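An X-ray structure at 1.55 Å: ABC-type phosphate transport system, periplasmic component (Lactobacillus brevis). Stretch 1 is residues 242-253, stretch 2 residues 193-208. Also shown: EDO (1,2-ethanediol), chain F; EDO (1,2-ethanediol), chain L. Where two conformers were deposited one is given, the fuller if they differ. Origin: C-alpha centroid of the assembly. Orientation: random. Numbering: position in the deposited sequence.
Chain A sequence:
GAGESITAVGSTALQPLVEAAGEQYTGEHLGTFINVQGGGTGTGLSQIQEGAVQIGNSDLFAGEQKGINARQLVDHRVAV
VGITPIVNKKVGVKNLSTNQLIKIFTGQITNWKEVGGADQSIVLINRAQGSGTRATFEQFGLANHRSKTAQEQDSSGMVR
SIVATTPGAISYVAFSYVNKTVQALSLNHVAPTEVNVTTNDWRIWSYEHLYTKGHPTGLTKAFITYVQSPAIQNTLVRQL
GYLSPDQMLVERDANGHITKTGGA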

ATOM      1  N   TYR A 242      -8.033  -5.875  -2.113  1.00 21.69           N
ATOM      2  CA  TYR A 242      -6.870  -6.597  -1.664  1.00 20.77           C
ATOM      3  C   TYR A 242      -6.979  -8.057  -2.070  1.00 20.87           C
ATOM      4  O   TYR A 242      -8.058  -8.527  -2.481  1.00 21.82           O
ATOM      5  CB  TYR A 242      -6.794  -6.551  -0.122  1.00 18.47           C
ATOM      6  CG  TYR A 242      -6.762  -5.175   0.479  1.00 18.18           C
ATOM      7  CD1 TYR A 242      -7.941  -4.484   0.752  1.00 19.20           C
ATOM      8  CD2 TYR A 242      -5.563  -4.567   0.802  1.00 17.16           C
ATOM      9  CE1 TYR A 242      -7.932  -3.227   1.309  1.00 20.47           C
ATOM     10  CE2 TYR A 242      -5.543  -3.319   1.372  1.00 17.44           C
ATOM     11  CZ  TYR A 242      -6.718  -2.645   1.650  1.00 18.76           C
ATOM     12  OH  TYR A 242      -6.736  -1.408   2.220  1.00 20.29           O
ATOM     13  N   LEU A 243      -5.878  -8.774  -1.920  1.00 19.56           N
ATOM     14  CA  LEU A 243      -5.844 -10.222  -2.077  1.00 19.38           C
ATOM     15  C   LEU A 243      -5.742 -10.856  -0.703  1.00 19.38           C
ATOM     16  O   LEU A 243      -4.993 -10.407   0.169  1.00 18.90           O
ATOM     17  CB  LEU A 243      -4.660 -10.654  -2.961  1.00 19.80           C
ATOM     18  CG  LEU A 243      -4.743 -10.298  -4.430  1.00 24.54           C
ATOM     19  CD1 LEU A 243      -4.423  -8.841  -4.693  1.00 23.94           C
ATOM     20  CD2 LEU A 243      -3.795 -11.128  -5.242  1.00 26.34           C
ATOM     21  N   SER A 244      -6.560 -11.894  -0.457  1.00 19.21           N
ATOM     22  CA  SER A 244      -6.334 -12.754   0.685  0.60 20.62           C
ATOM     23  C   SER A 244      -5.032 -13.508   0.419  1.00 19.64           C
ATOM     24  O   SER A 244      -4.803 -13.949  -0.699  1.00 19.26           O
ATOM     25  CB  SER A 244      -7.480 -13.753   0.865  0.60 21.97           C
ATOM     26  OG  SER A 244      -7.109 -14.664   1.877  0.60 23.72           O
ATOM     27  N   PRO A 245      -4.177 -13.694   1.437  1.00 20.47           N
ATOM     28  CA  PRO A 245      -2.910 -14.386   1.154  1.00 20.95           C
ATOM     29  C   PRO A 245      -3.023 -15.787   0.534  1.00 21.12           C
ATOM     30  O   PRO A 245      -2.167 -16.157  -0.257  1.00 21.98           O
ATOM     31  CB  PRO A 245      -2.222 -14.393   2.542  1.00 22.20           C
ATOM     32  CG  PRO A 245      -2.757 -13.160   3.190  1.00 21.91           C
ATOM     33  CD  PRO A 245      -4.209 -13.236   2.846  1.00 21.99           C
ATOM     34  N   ASP A 246      -4.093 -16.525   0.827  1.00 22.44           N
ATOM     35  CA  ASP A 246      -4.330 -17.831   0.208  1.00 24.23           C
ATOM     36  C   ASP A 246      -4.585 -17.789  -1.308  1.00 24.38           C
ATOM     37  O   ASP A 246      -4.583 -18.828  -1.933  1.00 26.12           O
ATOM     38  CB  ASP A 246      -5.574 -18.473   0.823  1.00 30.04           C
ATOM     39  CG  ASP A 246      -6.837 -17.709   0.453  1.00 33.50           C
ATOM     40  OD1 ASP A 246      -7.087 -16.670   1.092  1.00 47.69           O
ATOM     41  OD2 ASP A 246      -7.566 -18.121  -0.482  1.00 50.60           O
ATOM     42  N   GLN A 247      -4.854 -16.610  -1.873  1.00 21.99           N
ATOM     43  CA  GLN A 247      -4.987 -16.476  -3.327  1.00 22.31           C
ATOM     44  C   GLN A 247      -3.623 -16.447  -4.025  1.00 21.21           C
ATOM     45  O   GLN A 247      -3.529 -16.686  -5.232  1.00 23.91           O
ATOM     46  CB  GLN A 247      -5.703 -15.170  -3.634  1.00 24.15           C
ATOM     47  CG  GLN A 247      -7.150 -15.115  -3.213  1.00 25.98           C
ATOM     48  CD  GLN A 247      -7.765 -13.806  -3.644  1.00 32.78           C
ATOM     49  OE1 GLN A 247      -7.963 -12.919  -2.844  1.00 25.48           O
ATOM     50  NE2 GLN A 247      -8.011 -13.661  -4.946  1.00 41.93           N
HETATM   51  N   MSE A 248      -2.553 -16.134  -3.287  1.00 22.32           N
HETATM   52  CA  MSE A 248      -1.219 -16.015  -3.878  1.00 22.41           C
HETATM   53  C   MSE A 248      -0.709 -17.337  -4.409  1.00 24.14           C
HETATM   54  O   MSE A 248      -0.857 -18.381  -3.761  1.00 24.10           O
HETATM   55  CB  MSE A 248      -0.216 -15.413  -2.859  1.00 25.02           C
HETATM   56  CG  MSE A 248      -0.483 -13.938  -2.440  1.00 17.93           C
HETATM   57 SE   MSE A 248      -0.749 -12.675  -3.851  0.75 16.67          SE
HETATM   58  CE  MSE A 248       0.982 -12.485  -4.256  1.00 16.08           C
ATOM     59  N   LEU A 249      -0.135 -17.286  -5.603  1.00 22.92           N
ATOM     60  CA  LEU A 249       0.459 -18.442  -6.262  1.00 21.93           C
ATOM     61  C   LEU A 249       1.972 -18.354  -6.204  1.00 26.65           C
ATOM     62  O   LEU A 249       2.676 -19.176  -6.822  1.00 30.17           O
ATOM     63  CB  LEU A 249      -0.046 -18.541  -7.706  1.00 23.70           C
ATOM     64  CG  LEU A 249      -1.546 -18.829  -7.834  1.00 24.87           C
ATOM     65  CD1 LEU A 249      -1.935 -18.780  -9.301  1.00 30.77           C
ATOM     66  CD2 LEU A 249      -1.975 -20.186  -7.292  1.00 27.22           C
ATOM     67  N   VAL A 250       2.470 -17.326  -5.517  1.00 23.73           N
ATOM     68  CA  VAL A 250       3.882 -17.164  -5.222  1.00 21.93           C
ATOM     69  C   VAL A 250       4.031 -16.724  -3.763  1.00 22.59           C
ATOM     70  O   VAL A 250       3.071 -16.262  -3.145  1.00 24.07           O
ATOM     71  CB  VAL A 250       4.572 -16.118  -6.130  1.00 24.38           C
ATOM     72  CG1 VAL A 250       4.426 -16.494  -7.598  1.00 30.40           C
ATOM     73  CG2 VAL A 250       3.993 -14.739  -5.894  1.00 24.39           C
ATOM     74  N   GLU A 251       5.239 -16.890  -3.236  1.00 26.73           N
ATOM     75  CA  GLU A 251       5.635 -16.309  -1.950  1.00 31.90           C
ATOM     76  C   GLU A 251       6.914 -15.509  -2.167  1.00 32.41           C
ATOM     77  O   GLU A 251       7.762 -15.866  -3.016  1.00 32.56           O
ATOM     78  CB  GLU A 251       5.889 -17.402  -0.895  1.00 36.52           C
ATOM     79  CG  GLU A 251       4.620 -18.094  -0.442  1.00 43.32           C
ATOM     80  CD  GLU A 251       4.843 -19.351   0.393  1.00 51.83           C
ATOM     81  OE1 GLU A 251       6.001 -19.655   0.776  1.00 45.94           O
ATOM     82  OE2 GLU A 251       3.828 -20.033   0.657  1.00 50.87           O
ATOM     83  N   ARG A 252       7.060 -14.433  -1.402  1.00 30.83           N
ATOM     84  CA  ARG A 252       8.237 -13.585  -1.514  1.00 29.32           C
ATOM     85  C   ARG A 252       8.953 -13.391  -0.161  1.00 28.39           C
ATOM     86  O   ARG A 252       8.334 -12.985   0.807  1.00 30.57           O
ATOM     87  CB  ARG A 252       7.876 -12.221  -2.156  1.00 25.91           C
ATOM     88  CG  ARG A 252       9.081 -11.470  -2.662  1.00 25.72           C
ATOM     89  CD  ARG A 252       8.686 -10.128  -3.293  1.00 24.77           C
ATOM     90  NE  ARG A 252       8.171  -9.173  -2.299  1.00 23.20           N
ATOM     91  CZ  ARG A 252       7.267  -8.219  -2.537  1.00 20.61           C
ATOM     92  NH1 ARG A 252       6.703  -8.096  -3.730  1.00 18.86           N
ATOM     93  NH2 ARG A 252       6.876  -7.413  -1.559  1.00 21.92           N
ATOM     94  N   ASP A 253      10.262 -13.665  -0.153  1.00 36.50           N
ATOM     95  CA  ASP A 253      11.129 -13.630   1.041  1.00 43.90           C
ATOM     96  C   ASP A 253      11.935 -12.336   1.096  1.00 43.43           C
ATOM     97  O   ASP A 253      11.845 -11.503   0.206  1.00 37.92           O
ATOM     98  CB  ASP A 253      12.089 -14.854   1.071  1.00 47.54           C
ATOM     99  CG  ASP A 253      13.377 -14.662   0.214  1.00 57.16           C
ATOM    100  OD1 ASP A 253      13.501 -13.682  -0.557  1.00 56.46           O
ATOM    101  OD2 ASP A 253      14.279 -15.528   0.291  1.00 57.20           O
TER
HETATM  102  C1  EDO F 304       4.805  -5.379 -14.778  1.00 16.95           C
HETATM  103  O1  EDO F 304       6.091  -5.685 -15.364  1.00 19.30           O
HETATM  104  C2  EDO F 304       4.899  -4.674 -13.429  1.00 18.44           C
HETATM  105  O2  EDO F 304       5.613  -5.434 -12.455  1.00 19.66           O
HETATM  106  C1  EDO L 310      11.552  -3.302 -11.719  1.00 36.34           C
HETATM  107  O1  EDO L 310      11.880  -3.213 -10.307  1.00 31.46           O
HETATM  108  C2  EDO L 310      12.144  -4.566 -12.354  1.00 43.97           C
HETATM  109  O2  EDO L 310      13.254  -4.290 -13.230  1.00 51.30           O
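Stretch 2 (193-208) TEVNVTTNDWRIWSYE

The centre of the contact is the indole of Trp 205. The residue is buried, and its CA-to-CB bond points toward stretch 1. Selenomethionine Met 248 covers one face of the ring. Met 248 CE lies 3.8 Å from Trp 205 CZ2, in CH-pi geometry over the six-membered ring. The same methyl, Met 248 CE, is 4.0 Å from Val 197 CG1. Val 250 CG2 adds a contact of 4.0 Å to Trp 205 CZ2. Leu 243 extends the apolar patch along the helix that begins at Glu 194: its CD2 lies 3.8 Å from Val 197 CG1 and 3.2 Å from Thr 198 CG2.

The backbones come closest at Met 248 and Thr 198, with CA atoms 4.5 Å apart. Here Leu 249 N donates to Thr 198 O at 2.9 Å, just after the 3-10 segment 245-247. Asn 200, the first residue after the helix to leave helical phi/psi, has positive phi, and its OD1 accepts from Trp 205 NE1 at 2.8 Å, which ties the indole to the turn.

Strand 250-252 then crosses strand 205-208 at -78°, with axes 9.3 Å apart at closest approach. The strands are thus nearly perpendicular and do not pair as a regular sheet. Side chains bridge them instead. The guanidinium of Arg 252 stacks on the Trp 205 face opposite Met 248, with centres 4.0 Å apart. Arg 252 NH1 and NH2 each donate to Trp 205 O at 3.0 Å, so the arginine grips both ring and backbone. Arg 252 N donates to Tyr 207 OH at 3.1 Å.

Water completes this side. Water 1 joins Arg 252 NH1, Asn 200 OD1 and Arg 203 O. Water 2 links Val 250 O with Tyr 207 OH. At the other end, Gln 247 NE2 donates to Glu 194 OE2 at 2.7 Å, closing the polar edge beyond Leu 243.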

ATOM      1  N   THR A 193      -3.853  -5.929 -12.214  1.00 17.95           N
ATOM      2  CA  THR A 193      -5.011  -6.739 -11.858  1.00 19.35           C
ATOM      3  C   THR A 193      -4.664  -7.694 -10.692  1.00 21.64           C
ATOM      4  O   THR A 193      -3.485  -8.037 -10.462  1.00 20.00           O
ATOM      5  CB  THR A 193      -5.487  -7.560 -13.058  1.00 20.04           C
ATOM      6  OG1 THR A 193      -4.513  -8.545 -13.429  1.00 21.04           O
ATOM      7  CG2 THR A 193      -5.833  -6.677 -14.254  1.00 22.05           C
ATOM      8  N   GLU A 194      -5.713  -8.179 -10.029  1.00 21.08           N
ATOM      9  CA  GLU A 194      -5.568  -9.161  -8.958  1.00 22.23           C
ATOM     10  C   GLU A 194      -4.875 -10.415  -9.460  1.00 21.11           C
ATOM     11  O   GLU A 194      -3.928 -10.879  -8.860  1.00 20.75           O
ATOM     12  CB  GLU A 194      -6.968  -9.547  -8.424  1.00 27.82           C
ATOM     13  CG  GLU A 194      -6.963 -10.822  -7.565  1.00 36.04           C
ATOM     14  CD  GLU A 194      -8.346 -11.354  -7.216  1.00 45.37           C
ATOM     15  OE1 GLU A 194      -9.059 -11.858  -8.128  1.00 43.14           O
ATOM     16  OE2 GLU A 194      -8.688 -11.311  -6.013  1.00 46.05           O
ATOM     17  N   VAL A 195      -5.313 -10.953 -10.600  1.00 20.61           N
ATOM     18  CA  VAL A 195      -4.728 -12.188 -11.109  1.00 22.59           C
ATOM     19  C   VAL A 195      -3.250 -12.014 -11.363  1.00 20.83           C
ATOM     20  O   VAL A 195      -2.429 -12.882 -11.050  1.00 21.54           O
ATOM     21  CB  VAL A 195      -5.480 -12.744 -12.360  1.00 29.69           C
ATOM     22  CG1 VAL A 195      -5.446 -11.771 -13.528  1.00 30.87           C
ATOM     23  CG2 VAL A 195      -4.952 -14.115 -12.752  1.00 29.97           C
ATOM     24  N   ASN A 196      -2.878 -10.860 -11.924  1.00 20.11           N
ATOM     25  CA  ASN A 196      -1.467 -10.661 -12.214  1.00 18.07           C
ATOM     26  C   ASN A 196      -0.612 -10.536 -10.932  1.00 17.03           C
ATOM     27  O   ASN A 196       0.569 -10.830 -10.946  1.00 19.16           O
ATOM     28  CB  ASN A 196      -1.289  -9.455 -13.126  1.00 16.48           C
ATOM     29  CG  ASN A 196      -1.689  -9.742 -14.589  1.00 19.79           C
ATOM     30  OD1 ASN A 196      -1.735 -10.899 -15.023  1.00 23.27           O
ATOM     31  ND2 ASN A 196      -1.948  -8.687 -15.343  1.00 17.47           N
ATOM     32  N   VAL A 197      -1.183 -10.038  -9.831  1.00 16.79           N
ATOM     33  CA  VAL A 197      -0.434 -10.001  -8.561  1.00 14.90           C
ATOM     34  C   VAL A 197      -0.253 -11.447  -8.059  1.00 17.09           C
ATOM     35  O   VAL A 197       0.843 -11.828  -7.626  1.00 18.48           O
ATOM     36  CB  VAL A 197      -1.189  -9.157  -7.506  1.00 15.91           C
ATOM     37  CG1 VAL A 197      -0.547  -9.347  -6.127  1.00 17.76           C
ATOM     38  CG2 VAL A 197      -1.202  -7.672  -7.865  1.00 16.49           C
ATOM     39  N   THR A 198      -1.302 -12.266  -8.178  1.00 19.05           N
ATOM     40  CA  THR A 198      -1.201 -13.627  -7.637  1.00 18.47           C
ATOM     41  C   THR A 198      -0.063 -14.424  -8.248  1.00 19.99           C
ATOM     42  O   THR A 198       0.519 -15.276  -7.593  1.00 21.58           O
ATOM     43  CB  THR A 198      -2.511 -14.426  -7.756  1.00 18.36           C
ATOM     44  OG1 THR A 198      -2.771 -14.750  -9.126  1.00 22.10           O
ATOM     45  CG2 THR A 198      -3.691 -13.712  -7.101  1.00 21.09           C
ATOM     46  N   THR A 199       0.240 -14.187  -9.520  1.00 19.36           N
ATOM     47  CA  THR A 199       1.302 -14.903 -10.206  1.00 20.08           C
ATOM     48  C   THR A 199       2.672 -14.194 -10.187  1.00 22.36           C
ATOM     49  O   THR A 199       3.671 -14.704 -10.760  1.00 20.40           O
ATOM     50  CB  THR A 199       0.917 -15.081 -11.685  1.00 21.37           C
ATOM     51  OG1 THR A 199       0.799 -13.773 -12.279  1.00 19.60           O
ATOM     52  CG2 THR A 199      -0.413 -15.849 -11.831  1.00 24.91           C
ATOM     53  N   ASN A 200       2.695 -12.982  -9.635  1.00 20.25           N
ATOM     54  CA  ASN A 200       3.840 -12.074  -9.709  1.00 20.48           C
ATOM     55  C   ASN A 200       4.150 -11.585 -11.138  1.00 20.87           C
ATOM     56  O   ASN A 200       5.194 -11.005 -11.348  1.00 20.82           O
ATOM     57  CB  ASN A 200       5.112 -12.674  -9.036  1.00 21.92           C
ATOM     58  CG  ASN A 200       6.136 -11.616  -8.645  1.00 22.70           C
ATOM     59  OD1 ASN A 200       5.788 -10.648  -7.964  1.00 20.99           O
ATOM     60  ND2 ASN A 200       7.406 -11.793  -9.059  1.00 22.58           N
ATOM     61  N   ASP A 201       3.227 -11.746 -12.081  1.00 20.86           N
ATOM     62  CA  ASP A 201       3.379 -11.079 -13.380  1.00 21.43           C
ATOM     63  C   ASP A 201       3.312  -9.555 -13.233  1.00 20.41           C
ATOM     64  O   ASP A 201       3.977  -8.824 -13.972  1.00 20.70           O
ATOM     65  CB  ASP A 201       2.323 -11.562 -14.369  1.00 21.34           C
ATOM     66  CG  ASP A 201       2.652 -12.956 -14.972  1.00 24.91           C
ATOM     67  OD1 ASP A 201       3.812 -13.412 -14.913  1.00 28.96           O
ATOM     68  OD2 ASP A 201       1.738 -13.584 -15.515  1.00 26.75           O
ATOM     69  N   TRP A 202       2.519  -9.095 -12.275  1.00 19.43           N
ATOM     70  CA  TRP A 202       2.588  -7.730 -11.764  1.00 17.56           C
ATOM     71  C   TRP A 202       3.403  -7.797 -10.469  1.00 16.43           C
ATOM     72  O   TRP A 202       3.007  -8.496  -9.529  1.00 19.35           O
ATOM     73  CB  TRP A 202       1.165  -7.217 -11.442  1.00 18.12           C
ATOM     74  CG  TRP A 202       1.227  -5.779 -10.995  1.00 16.73           C
ATOM     75  CD1 TRP A 202       1.372  -5.300  -9.684  1.00 16.62           C
ATOM     76  CD2 TRP A 202       1.251  -4.599 -11.834  1.00 17.19           C
ATOM     77  NE1 TRP A 202       1.457  -3.925  -9.687  1.00 16.74           N
ATOM     78  CE2 TRP A 202       1.344  -3.455 -10.950  1.00 15.81           C
ATOM     79  CE3 TRP A 202       1.109  -4.374 -13.198  1.00 16.28           C
ATOM     80  CZ2 TRP A 202       1.420  -2.145 -11.435  1.00 14.46           C
ATOM     81  CZ3 TRP A 202       1.148  -3.062 -13.657  1.00 16.11           C
ATOM     82  CH2 TRP A 202       1.277  -1.976 -12.787  1.00 14.56           C
ATOM     83  N   ARG A 203       4.579  -7.183 -10.454  1.00 17.03           N
ATOM     84  CA  ARG A 203       5.552  -7.368  -9.369  1.00 18.90           C
ATOM     85  C   ARG A 203       5.387  -6.389  -8.221  1.00 18.45           C
ATOM     86  O   ARG A 203       6.013  -6.561  -7.146  1.00 17.20           O
ATOM     87  CB  ARG A 203       6.971  -7.220  -9.920  1.00 19.35           C
ATOM     88  CG  ARG A 203       7.372  -8.361 -10.861  1.00 25.72           C
ATOM     89  CD  ARG A 203       8.801  -8.201 -11.377  1.00 39.24           C
ATOM     90  NE  ARG A 203       9.821  -8.281 -10.308  1.00 55.17           N
ATOM     91  CZ  ARG A 203      10.560  -7.266  -9.840  1.00 57.24           C
ATOM     92  NH1 ARG A 203      10.428  -6.028 -10.316  1.00 58.00           N
ATOM     93  NH2 ARG A 203      11.450  -7.496  -8.884  1.00 53.44           N
ATOM     94  N   ILE A 204       4.640  -5.327  -8.437  1.00 18.41           N
ATOM     95  CA  ILE A 204       4.562  -4.243  -7.416  1.00 16.52           C
ATOM     96  C   ILE A 204       3.383  -4.510  -6.458  1.00 16.66           C
ATOM     97  O   ILE A 204       2.241  -4.167  -6.748  1.00 16.22           O
ATOM     98  CB  ILE A 204       4.451  -2.822  -8.038  1.00 17.50           C
ATOM     99  CG1 ILE A 204       5.245  -2.677  -9.345  1.00 18.48           C
ATOM    100  CG2 ILE A 204       4.875  -1.814  -6.977  1.00 17.31           C
ATOM    101  CD1 ILE A 204       5.080  -1.291  -9.951  1.00 16.90           C
ATOM    102  N   TRP A 205       3.702  -5.114  -5.300  1.00 18.28           N
ATOM    103  CA  TRP A 205       2.720  -5.542  -4.322  1.00 17.93           C
ATOM    104  C   TRP A 205       3.478  -5.774  -3.050  1.00 18.46           C
ATOM    105  O   TRP A 205       4.722  -5.976  -3.059  1.00 15.29           O
ATOM    106  CB  TRP A 205       1.935  -6.784  -4.744  1.00 17.16           C
ATOM    107  CG  TRP A 205       2.766  -7.999  -5.050  1.00 16.96           C
ATOM    108  CD1 TRP A 205       3.158  -8.466  -6.290  1.00 18.09           C
ATOM    109  CD2 TRP A 205       3.201  -8.992  -4.095  1.00 18.50           C
ATOM    110  NE1 TRP A 205       3.856  -9.638  -6.169  1.00 18.36           N
ATOM    111  CE2 TRP A 205       3.925 -10.010  -4.863  1.00 20.11           C
ATOM    112  CE3 TRP A 205       3.127  -9.111  -2.702  1.00 17.95           C
ATOM    113  CZ2 TRP A 205       4.489 -11.117  -4.255  1.00 20.73           C
ATOM    114  CZ3 TRP A 205       3.700 -10.251  -2.110  1.00 21.35           C
ATOM    115  CH2 TRP A 205       4.373 -11.219  -2.882  1.00 19.50           C
ATOM    116  N   SER A 206       2.772  -5.756  -1.935  1.00 17.39           N
ATOM    117  CA  SER A 206       3.391  -6.148  -0.662  1.00 19.06           C
ATOM    118  C   SER A 206       2.392  -6.865   0.236  1.00 17.08           C
ATOM    119  O   SER A 206       1.191  -6.804   0.001  1.00 17.79           O
ATOM    120  CB  SER A 206       3.986  -4.955   0.088  1.00 21.43           C
ATOM    121  OG  SER A 206       2.971  -4.143   0.661  1.00 23.73           O
ATOM    122  N   TYR A 207       2.911  -7.470   1.301  1.00 19.22           N
ATOM    123  CA  TYR A 207       2.072  -8.035   2.340  1.00 17.88           C
ATOM    124  C   TYR A 207       1.630  -6.886   3.254  1.00 17.16           C
ATOM    125  O   TYR A 207       2.354  -5.911   3.437  1.00 20.31           O
ATOM    126  CB  TYR A 207       2.812  -9.107   3.167  1.00 18.90           C
ATOM    127  CG  TYR A 207       3.249 -10.308   2.342  1.00 18.27           C
ATOM    128  CD1 TYR A 207       2.345 -11.297   1.954  1.00 18.50           C
ATOM    129  CD2 TYR A 207       4.579 -10.441   1.953  1.00 18.02           C
ATOM    130  CE1 TYR A 207       2.764 -12.397   1.183  1.00 18.71           C
ATOM    131  CE2 TYR A 207       4.996 -11.528   1.180  1.00 20.75           C
ATOM    132  CZ  TYR A 207       4.068 -12.521   0.830  1.00 21.19           C
ATOM    133  OH  TYR A 207       4.478 -13.622   0.055  1.00 21.62           O
ATOM    134  N   GLU A 208       0.407  -7.005   3.742  1.00 16.89           N
ATOM    135  CA  GLU A 208      -0.182  -6.083   4.735  1.00 17.32           C
ATOM    136  C   GLU A 208      -0.098  -6.691   6.111  1.00 17.26           C
ATOM    137  O   GLU A 208      -0.497  -7.863   6.321  1.00 17.19           O
ATOM    138  CB  GLU A 208      -1.636  -5.801   4.401  1.00 19.07           C
ATOM    139  CG  GLU A 208      -1.844  -5.085   3.069  1.00 19.38           C
ATOM    140  CD  GLU A 208      -1.425  -3.633   3.078  1.00 20.89           C
ATOM    141  OE1 GLU A 208      -0.250  -3.341   3.439  1.00 19.83           O
ATOM    142  OE2 GLU A 208      -2.287  -2.814   2.708  1.00 20.34           O
TER
HETATM  143  O   HOH W   1       7.357  -8.898  -6.471  1.00 20.18           O
HETATM  144  O   HOH W   2       2.645 -15.071  -0.727  1.00 25.38           O